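Local coordinates for protein probable phospholipase A2 homolog 2 (Oryza sativa, PDB 2WG9) that probably catalyses the calcium-dependent hydrolysis of the 2-acyl ester bond of phosphoglycerides, releasing lysophospholipids and free fatty acids, at residues A[14-18]-A[19-23]; A[51-54]-A[55-59]; A[64-67]-A[68-72]. One frame throughout, in Å; residues are numbered along the deposited sequence.

Interaction 1. Residues A[14-18]-A[19-23]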
loop_
_atom_site.group_PDB
_atom_site.type_symbol
_atom_site.label_atom_id
_atom_site.label_comp_id
_atom_site.label_asym_id
_atom_site.label_seq_id
_atom_site.Cartn_x
_atom_site.Cartn_y
_atom_site.Cartn_z
ATOM N N ALA A 14 21.449 -2.338 -0.052
ATOM C CA ALA A 14 21.243 -3.069 -1.339
ATOM C C ALA A 14 19.794 -2.974 -1.817
ATOM O O ALA A 14 18.952 -2.356 -1.154
ATOM C CB ALA A 14 21.679 -4.530 -1.204
ATOM N N LYS A 15 19.514 -3.587 -2.969
ATOM C CA LYS A 15 18.189 -3.529 -3.588
ATOM C C LYS A 15 17.307 -4.713 -3.185
ATOM O O LYS A 15 16.103 -4.548 -2.961
ATOM C CB LYS A 15 18.313 -3.464 -5.114
ATOM C CG LYS A 15 17.117 -2.823 -5.801
ATOM C CD LYS A 15 17.157 -3.021 -7.314
ATOM C CE LYS A 15 16.268 -2.000 -8.021
ATOM N NZ LYS A 15 14.810 -2.199 -7.768
ATOM N N ASP A 16 17.914 -5.897 -3.099
ATOM C CA ASP A 16 17.195 -7.132 -2.772
ATOM C C ASP A 16 17.367 -7.528 -1.297
ATOM O O ASP A 16 17.175 -8.690 -0.929
ATOM C CB ASP A 16 17.629 -8.278 -3.702
ATOM C CG ASP A 16 17.450 -7.948 -5.187
ATOM O OD1 ASP A 16 17.028 -8.847 -5.948
ATOM O OD2 ASP A 16 17.741 -6.802 -5.603
ATOM N N GLN A 17 17.728 -6.549 -0.465
ATOM C CA GLN A 17 17.789 -6.722 0.991
ATOM C C GLN A 17 16.739 -5.826 1.676
ATOM O O GLN A 17 16.381 -4.766 1.145
ATOM C CB GLN A 17 19.199 -6.410 1.523
ATOM C CG GLN A 17 20.289 -7.424 1.114
ATOM C CD GLN A 17 21.702 -7.028 1.578
ATOM O OE1 GLN A 17 22.067 -5.847 1.589
ATOM N NE2 GLN A 17 22.503 -8.027 1.950
ATOM N N GLY A 18 16.240 -6.260 2.834
ATOM C CA GLY A 18 15.291 -5.463 3.625
ATOM C C GLY A 18 13.896 -5.379 3.025
ATOM O O GLY A 18 13.195 -4.380 3.198
ATOM N N CYS A 19 13.499 -6.442 2.329
ATOM C CA CYS A 19 12.243 -6.490 1.592
ATOM C C CYS A 19 11.587 -7.861 1.740
ATOM O O CYS A 19 12.244 -8.836 2.128
ATOM C CB CYS A 19 12.499 -6.166 0.113
ATOM S SG CYS A 19 13.840 -7.145 -0.635
ATOM N N SER A 20 10.293 -7.937 1.424
ATOM C CA SER A 20 9.539 -9.176 1.593
ATOM C C SER A 20 9.418 -10.001 0.315
ATOM O O SER A 20 9.251 -9.453 -0.775
ATOM C CB SER A 20 8.137 -8.875 2.130
ATOM O OG SER A 20 7.332 -10.039 2.148
ATOM N N ARG A 21 9.486 -11.319 0.475
ATOM C CA ARG A 21 9.140 -12.276 -0.576
ATOM C C ARG A 21 7.990 -13.183 -0.118
ATOM O O ARG A 21 7.723 -14.212 -0.742
ATOM C CB ARG A 21 10.358 -13.133 -0.954
ATOM C CG ARG A 21 11.640 -12.347 -1.226
ATOM C CD ARG A 21 12.745 -13.240 -1.791
ATOM N NE ARG A 21 13.992 -12.504 -2.004
ATOM C CZ ARG A 21 14.284 -11.797 -3.095
ATOM N NH1 ARG A 21 15.452 -11.170 -3.178
ATOM N NH2 ARG A 21 13.422 -11.715 -4.106
ATOM N N THR A 22 7.302 -12.776 0.953
ATOM C CA THR A 22 6.257 -13.592 1.573
ATOM C C THR A 22 4.941 -12.825 1.698
ATOM O O THR A 22 4.931 -11.643 2.030
ATOM C CB THR A 22 6.701 -14.149 2.967
ATOM O OG1 THR A 22 5.551 -14.514 3.745
ATOM C CG2 THR A 22 7.486 -13.122 3.740
ATOM N N CYS A 23 3.835 -13.509 1.422
ATOM C CA CYS A 23 2.509 -12.919 1.559
ATOM C C CYS A 23 2.107 -12.900 3.030
ATOM O O CYS A 23 1.713 -13.926 3.585
ATOM C CB CYS A 23 1.483 -13.698 0.733
ATOM S SG CYS A 23 1.871 -13.733 -1.042
HETATM O O HOH W 1 14.558 -9.756 -5.988
#
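Asp16 and Arg21 meet across a turn against which the sulfur of Cys19 packs, in the irregular N-terminal segment of this secreted phospholipase A2, a small fold held together by disulfides. The close packing belongs to the cysteine. Its SG stands between the backbone N and the carbonyl carbon (chi1 51°), which swings the sulfur back over the preceding chain to lie 3.6 Å from Asp16 C. From there SG reaches Cys47 in a disulfide, so the turn is clamped by a covalent bond to the loop that carries the calcium ligand Tyr44. Gly18 suits the bend because its backbone has a positive phi, a region where a side chain would usually be a hindrance.

The other side is loose and wet. The side chains of Asp16 and Arg21 cross obliquely, with the carboxylate and guanidinium planes 46° apart, and the direct salt bridge from Asp16 OD1 to Arg21 NH1 is long, at 3.9 Å. A water closes the remaining distance: it donates to Asp16 OD1 at 2.6 Å and accepts an N-H of Arg21 NH2 at 2.9 Å. Both OD1 and the water lie in the plane of the guanidinium at its edge. Arginine fits this exposed place because its long, extended chain and several donors let it serve two acids at once, and NH2 also makes a salt bridge with Glu50.

Further along, Ser20 is buried, and its hydroxyl is hydrogen-bonded to Tyr44 OH. The same oxygen fastens its own backbone in an ST turn: Thr22 N donates to Ser20 OG at 3.0 Å, with an N-H...O angle of 163°.

Interaction 2. Residues A[51-54]-A[55-59]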
loop_
_atom_site.group_PDB
_atom_site.type_symbol
_atom_site.label_atom_id
_atom_site.label_comp_id
_atom_site.label_asym_id
_atom_site.label_seq_id
_atom_site.Cartn_x
_atom_site.Cartn_y
_atom_site.Cartn_z
ATOM N N ARG A 51 6.040 -10.841 -7.423
ATOM C CA ARG A 51 4.646 -10.699 -7.820
ATOM C C ARG A 51 3.788 -10.391 -6.591
ATOM O O ARG A 51 3.999 -10.987 -5.536
ATOM C CB ARG A 51 4.148 -11.977 -8.501
ATOM C CG ARG A 51 2.927 -11.749 -9.357
ATOM C CD ARG A 51 2.121 -12.999 -9.604
ATOM N NE ARG A 51 0.810 -12.637 -10.153
ATOM C CZ ARG A 51 -0.150 -13.501 -10.462
ATOM N NH1 ARG A 51 -1.295 -13.052 -10.950
ATOM N NH2 ARG A 51 0.027 -14.806 -10.293
ATOM N N PRO A 52 2.823 -9.451 -6.717
ATOM C CA PRO A 52 1.946 -9.203 -5.575
ATOM C C PRO A 52 1.059 -10.412 -5.311
ATOM O O PRO A 52 0.902 -11.267 -6.177
ATOM C CB PRO A 52 1.074 -8.021 -6.026
ATOM C CG PRO A 52 1.730 -7.472 -7.226
ATOM C CD PRO A 52 2.486 -8.584 -7.863
ATOM N N CYS A 53 0.477 -10.460 -4.118
ATOM C CA CYS A 53 -0.221 -11.638 -3.633
ATOM C C CYS A 53 -1.692 -11.672 -4.020
ATOM O O CYS A 53 -2.314 -12.740 -4.027
ATOM C CB CYS A 53 -0.076 -11.720 -2.114
ATOM S SG CYS A 53 1.627 -11.801 -1.586
ATOM N N ASP A 54 -2.245 -10.498 -4.310
ATOM C CA ASP A 54 -3.624 -10.347 -4.781
ATOM C C ASP A 54 -3.785 -8.938 -5.340
ATOM O O ASP A 54 -2.782 -8.219 -5.490
ATOM C CB ASP A 54 -4.662 -10.661 -3.677
ATOM C CG ASP A 54 -4.615 -9.687 -2.497
ATOM O OD1 ASP A 54 -3.805 -8.728 -2.481
ATOM O OD2 ASP A 54 -5.417 -9.895 -1.562
ATOM N N ALA A 55 -5.023 -8.557 -5.662
ATOM C CA ALA A 55 -5.321 -7.248 -6.256
ATOM C C ALA A 55 -4.980 -6.089 -5.326
ATOM O O ALA A 55 -4.419 -5.078 -5.760
ATOM C CB ALA A 55 -6.794 -7.171 -6.675
ATOM N N LEU A 56 -5.323 -6.236 -4.045
ATOM C CA LEU A 56 -4.978 -5.220 -3.046
ATOM C C LEU A 56 -3.466 -5.070 -2.918
ATOM O O LEU A 56 -2.957 -3.951 -2.888
ATOM C CB LEU A 56 -5.617 -5.525 -1.683
ATOM C CG LEU A 56 -5.419 -4.475 -0.577
ATOM C CD1 LEU A 56 -5.910 -3.085 -0.994
ATOM C CD2 LEU A 56 -6.095 -4.926 0.720
ATOM N N ASP A 57 -2.755 -6.192 -2.853
ATOM C CA ASP A 57 -1.291 -6.156 -2.778
ATOM C C ASP A 57 -0.685 -5.453 -4.004
ATOM O O ASP A 57 0.297 -4.701 -3.890
ATOM C CB ASP A 57 -0.744 -7.575 -2.638
ATOM C CG ASP A 57 0.642 -7.610 -2.043
ATOM O OD1 ASP A 57 0.998 -6.671 -1.300
ATOM O OD2 ASP A 57 1.373 -8.594 -2.310
ATOM N N ALA A 58 -1.283 -5.694 -5.171
ATOM C CA ALA A 58 -0.854 -5.042 -6.410
ATOM C C ALA A 58 -1.034 -3.522 -6.362
ATOM O O ALA A 58 -0.165 -2.785 -6.822
ATOM C CB ALA A 58 -1.570 -5.651 -7.632
ATOM N N CYS A 59 -2.146 -3.057 -5.787
ATOM C CA CYS A 59 -2.352 -1.620 -5.567
ATOM C C CYS A 59 -1.207 -1.027 -4.748
ATOM O O CYS A 59 -0.671 0.031 -5.087
ATOM C CB CYS A 59 -3.686 -1.350 -4.854
ATOM S SG CYS A 59 -5.154 -1.780 -5.788
#
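Asp54 and Asp57 each use a carboxylate to take up a backbone N-H across the start of helix 55-68. These hydrogen bonds to side chains dominate the contact. Asp54 is the N-cap: its CG sits between the backbone N and the carbonyl carbon (chi1 65°), which folds OD1 over the first turn to accept from Asp57 N at 2.8 Å, the donor arriving nearly in line with the C-O bond. Its other oxygen, OD2, is held by the hydroxyls of Tyr36 and Thr94. Asp57 answers in the reverse direction, with OD2 accepting from Cys53 N at 2.7 Å through the lone pair turned away from OD1. The two side chains cross at about a right angle, their carboxylate planes 66° apart. Aspartate suits both places: Asp54 is short enough to reach first-turn amides that lack a helical acceptor, while Asp57 offers two oxygens to N-H groups of neighbouring loop residues.

Among backbone bonds, Ala58 N donates to Asp54 O at 3.0 Å and opens the helical ladder. Apolar packing is slight: the Pro52 ring lies against the helix, its CG 3.8 Å from Ala58 CB, and the small alanine lets the proline come close. Sulfur adds one more contact, Cys53 SG lying 3.3 Å from Asp57 OD2 while it is bonded to Cys23 in a disulfide.

Buried Asp57 also accepts from the backbone N atoms of Lys38 and the calcium ligand Tyr39, so both its oxygens are satisfied. This is an aspartate N-cap, tied by Asp57 to the calcium-binding loop of the phospholipase A2 fold.

Interaction 3. Residues A[64-67]-A[68-72]. With CA (calcium ion), chain C; OCA (octanoic acid (caprylic acid)), chain D.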
loop_
_atom_site.group_PDB
_atom_site.type_symbol
_atom_site.label_atom_id
_atom_site.label_comp_id
_atom_site.label_asym_id
_atom_site.label_seq_id
_atom_site.Cartn_x
_atom_site.Cartn_y
_atom_site.Cartn_z
ATOM N N ASP A 64 4.066 1.916 -3.665
ATOM C CA ASP A 64 5.414 1.929 -3.084
ATOM C C ASP A 64 6.447 2.427 -4.085
ATOM O O ASP A 64 7.302 3.255 -3.758
ATOM C CB ASP A 64 5.785 0.543 -2.560
ATOM C CG ASP A 64 4.983 0.158 -1.330
ATOM O OD1 ASP A 64 4.143 0.969 -0.889
ATOM O OD2 ASP A 64 5.182 -0.950 -0.803
ATOM N N HIS A 65 6.345 1.948 -5.319
ATOM C CA HIS A 65 7.239 2.419 -6.367
ATOM C C HIS A 65 6.969 3.872 -6.749
ATOM O O HIS A 65 7.911 4.621 -7.013
ATOM C CB HIS A 65 7.181 1.492 -7.578
ATOM C CG HIS A 65 7.849 0.177 -7.343
ATOM N ND1 HIS A 65 7.146 -0.979 -7.086
ATOM C CD2 HIS A 65 9.159 -0.161 -7.301
ATOM C CE1 HIS A 65 7.994 -1.975 -6.901
ATOM N NE2 HIS A 65 9.222 -1.506 -7.032
ATOM N N CYS A 66 5.691 4.266 -6.768
ATOM C CA CYS A 66 5.312 5.648 -7.082
ATOM C C CYS A 66 5.989 6.617 -6.119
ATOM O O CYS A 66 6.539 7.638 -6.546
ATOM C CB CYS A 66 3.788 5.839 -7.054
ATOM S SG CYS A 66 3.178 7.479 -7.579
ATOM N N VAL A 67 5.945 6.294 -4.827
ATOM C CA VAL A 67 6.629 7.084 -3.797
ATOM C C VAL A 67 8.153 7.063 -4.032
ATOM O O VAL A 67 8.809 8.114 -3.983
ATOM C CB VAL A 67 6.266 6.586 -2.364
ATOM C CG1 VAL A 67 7.101 7.283 -1.297
ATOM C CG2 VAL A 67 4.776 6.806 -2.077
ATOM N N ASP A 68 8.689 5.868 -4.309
ATOM C CA ASP A 68 10.124 5.697 -4.549
ATOM C C ASP A 68 10.638 6.572 -5.696
ATOM O O ASP A 68 11.760 7.083 -5.624
ATOM C CB ASP A 68 10.468 4.223 -4.803
ATOM C CG ASP A 68 11.970 3.982 -4.958
ATOM O OD1 ASP A 68 12.736 4.242 -4.005
ATOM O OD2 ASP A 68 12.387 3.521 -6.040
ATOM N N THR A 69 9.819 6.747 -6.734
ATOM C CA THR A 69 10.219 7.483 -7.934
ATOM C C THR A 69 9.778 8.954 -7.924
ATOM O O THR A 69 9.891 9.654 -8.934
ATOM C CB THR A 69 9.714 6.779 -9.217
ATOM O OG1 THR A 69 8.287 6.695 -9.185
ATOM C CG2 THR A 69 10.301 5.362 -9.329
ATOM N N HIS A 70 9.265 9.405 -6.781
ATOM C CA HIS A 70 8.958 10.816 -6.564
ATOM C C HIS A 70 9.660 11.299 -5.294
ATOM O O HIS A 70 9.036 11.880 -4.410
ATOM C CB HIS A 70 7.448 11.045 -6.471
ATOM C CG HIS A 70 6.725 10.862 -7.767
ATOM N ND1 HIS A 70 6.227 9.644 -8.178
ATOM C CD2 HIS A 70 6.403 11.747 -8.739
ATOM C CE1 HIS A 70 5.631 9.786 -9.348
ATOM N NE2 HIS A 70 5.730 11.052 -9.713
ATOM N N ASN A 71 10.962 11.027 -5.214
ATOM C CA ASN A 71 11.838 11.521 -4.145
ATOM C C ASN A 71 11.410 11.097 -2.741
ATOM O O ASN A 71 11.590 11.847 -1.777
ATOM C CB ASN A 71 11.992 13.051 -4.233
ATOM C CG ASN A 71 12.610 13.505 -5.550
ATOM O OD1 ASN A 71 11.997 14.257 -6.315
ATOM N ND2 ASN A 71 13.828 13.043 -5.824
ATOM N N ASP A 72 10.847 9.889 -2.639
ATOM C CA ASP A 72 10.296 9.362 -1.385
ATOM C C ASP A 72 9.218 10.250 -0.760
ATOM O O ASP A 72 9.055 10.280 0.461
ATOM C CB ASP A 72 11.405 9.064 -0.370
ATOM C CG ASP A 72 12.262 7.880 -0.772
ATOM O OD1 ASP A 72 11.740 6.953 -1.432
ATOM O OD2 ASP A 72 13.460 7.875 -0.418
HETATM CA CA CA C . 4.367 -0.792 1.499
HETATM C C1 OCA D . 1.283 0.716 0.660
HETATM C C2 OCA D . -0.090 1.075 1.232
HETATM C C3 OCA D . -0.101 2.477 1.836
HETATM C C4 OCA D . 0.637 2.549 3.175
HETATM C C5 OCA D . -0.028 1.696 4.268
HETATM C C6 OCA D . -1.119 2.475 5.000
HETATM C C7 OCA D . -1.261 1.994 6.445
HETATM C C8 OCA D . -2.575 1.229 6.635
HETATM O O1 OCA D . 2.074 0.105 1.406
HETATM O O2 OCA D . 1.508 1.055 -0.519
HETATM O O HOH W 2 5.992 0.885 2.060
#
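His70 turns its imidazole edge-on to the carbonyl of Cys66, where helix 55-68 ends. The ring's ND1 donates to Cys66 O at 2.6 Å, with an N-H...O angle of 166° and the acceptor within 2° of the ring plane; ND1 therefore carries a hydrogen. The torsion that places CG beside the backbone N (chi1 -70°) brings the ring back over the last turn, and Cys66 SG stands obliquely to it, 4.5 Å from the ring centroid. That sulfur is itself disulfide-bonded to Cys79 of helix 77-88. A leucine in place of His70 would probably leave Cys66 O without its ring N-H donor and lose the sulfur-aromatic contact with Cys66 SG.

Thr69 binds the neighbouring carbonyl. Its hydroxyl is folded back to donate to His65 O at 3.0 Å, and its backbone N bonds to the same oxygen, so that His65 O is gripped twice by one residue; threonine suits because its hydroxyl on CB is near enough to reach the carbonyl its own N-H uses. Val67 O is approached by His70 N at 3.1 Å, from above the carbonyl plane, and weakly by Asp72 N. Asn71 and Asp72 take positive phi angles and carry the chain off the helix.

One turn back, the Asp64 carboxylate reaches the calcium site. Its OD2 binds the calcium ion at 2.4 Å and accepts from Ser45 OG, while octanoic acid O1, a water and the backbone oxygens of Tyr39, Gly41 and Tyr44 complete the metal shell. Asp64 OD1 lies only 2.7 Å from octanoic acid O2. Two acidic oxygens so close imply that a proton probably lies between them, in an acid held also by O1 on the calcium.

Followed from the N terminus, the three contacts come in series: each is local, none encloses or crosses another. Interaction 1 closes a turn ahead of strand 24-26. Interaction 2, at 51-59, starts helix 55-68, and the two touch through the disulfide between Cys23 and Cys53. Interaction 3, at 64-72, ends that same helix, its centre about 17 Å from the centre of interaction 2. Interactions 2 and 3 thus bound helix 55-68 at its two ends, and disulfides tie these ends to different parts of the fold, the first to the N-terminal segment and the second to helix 77-88.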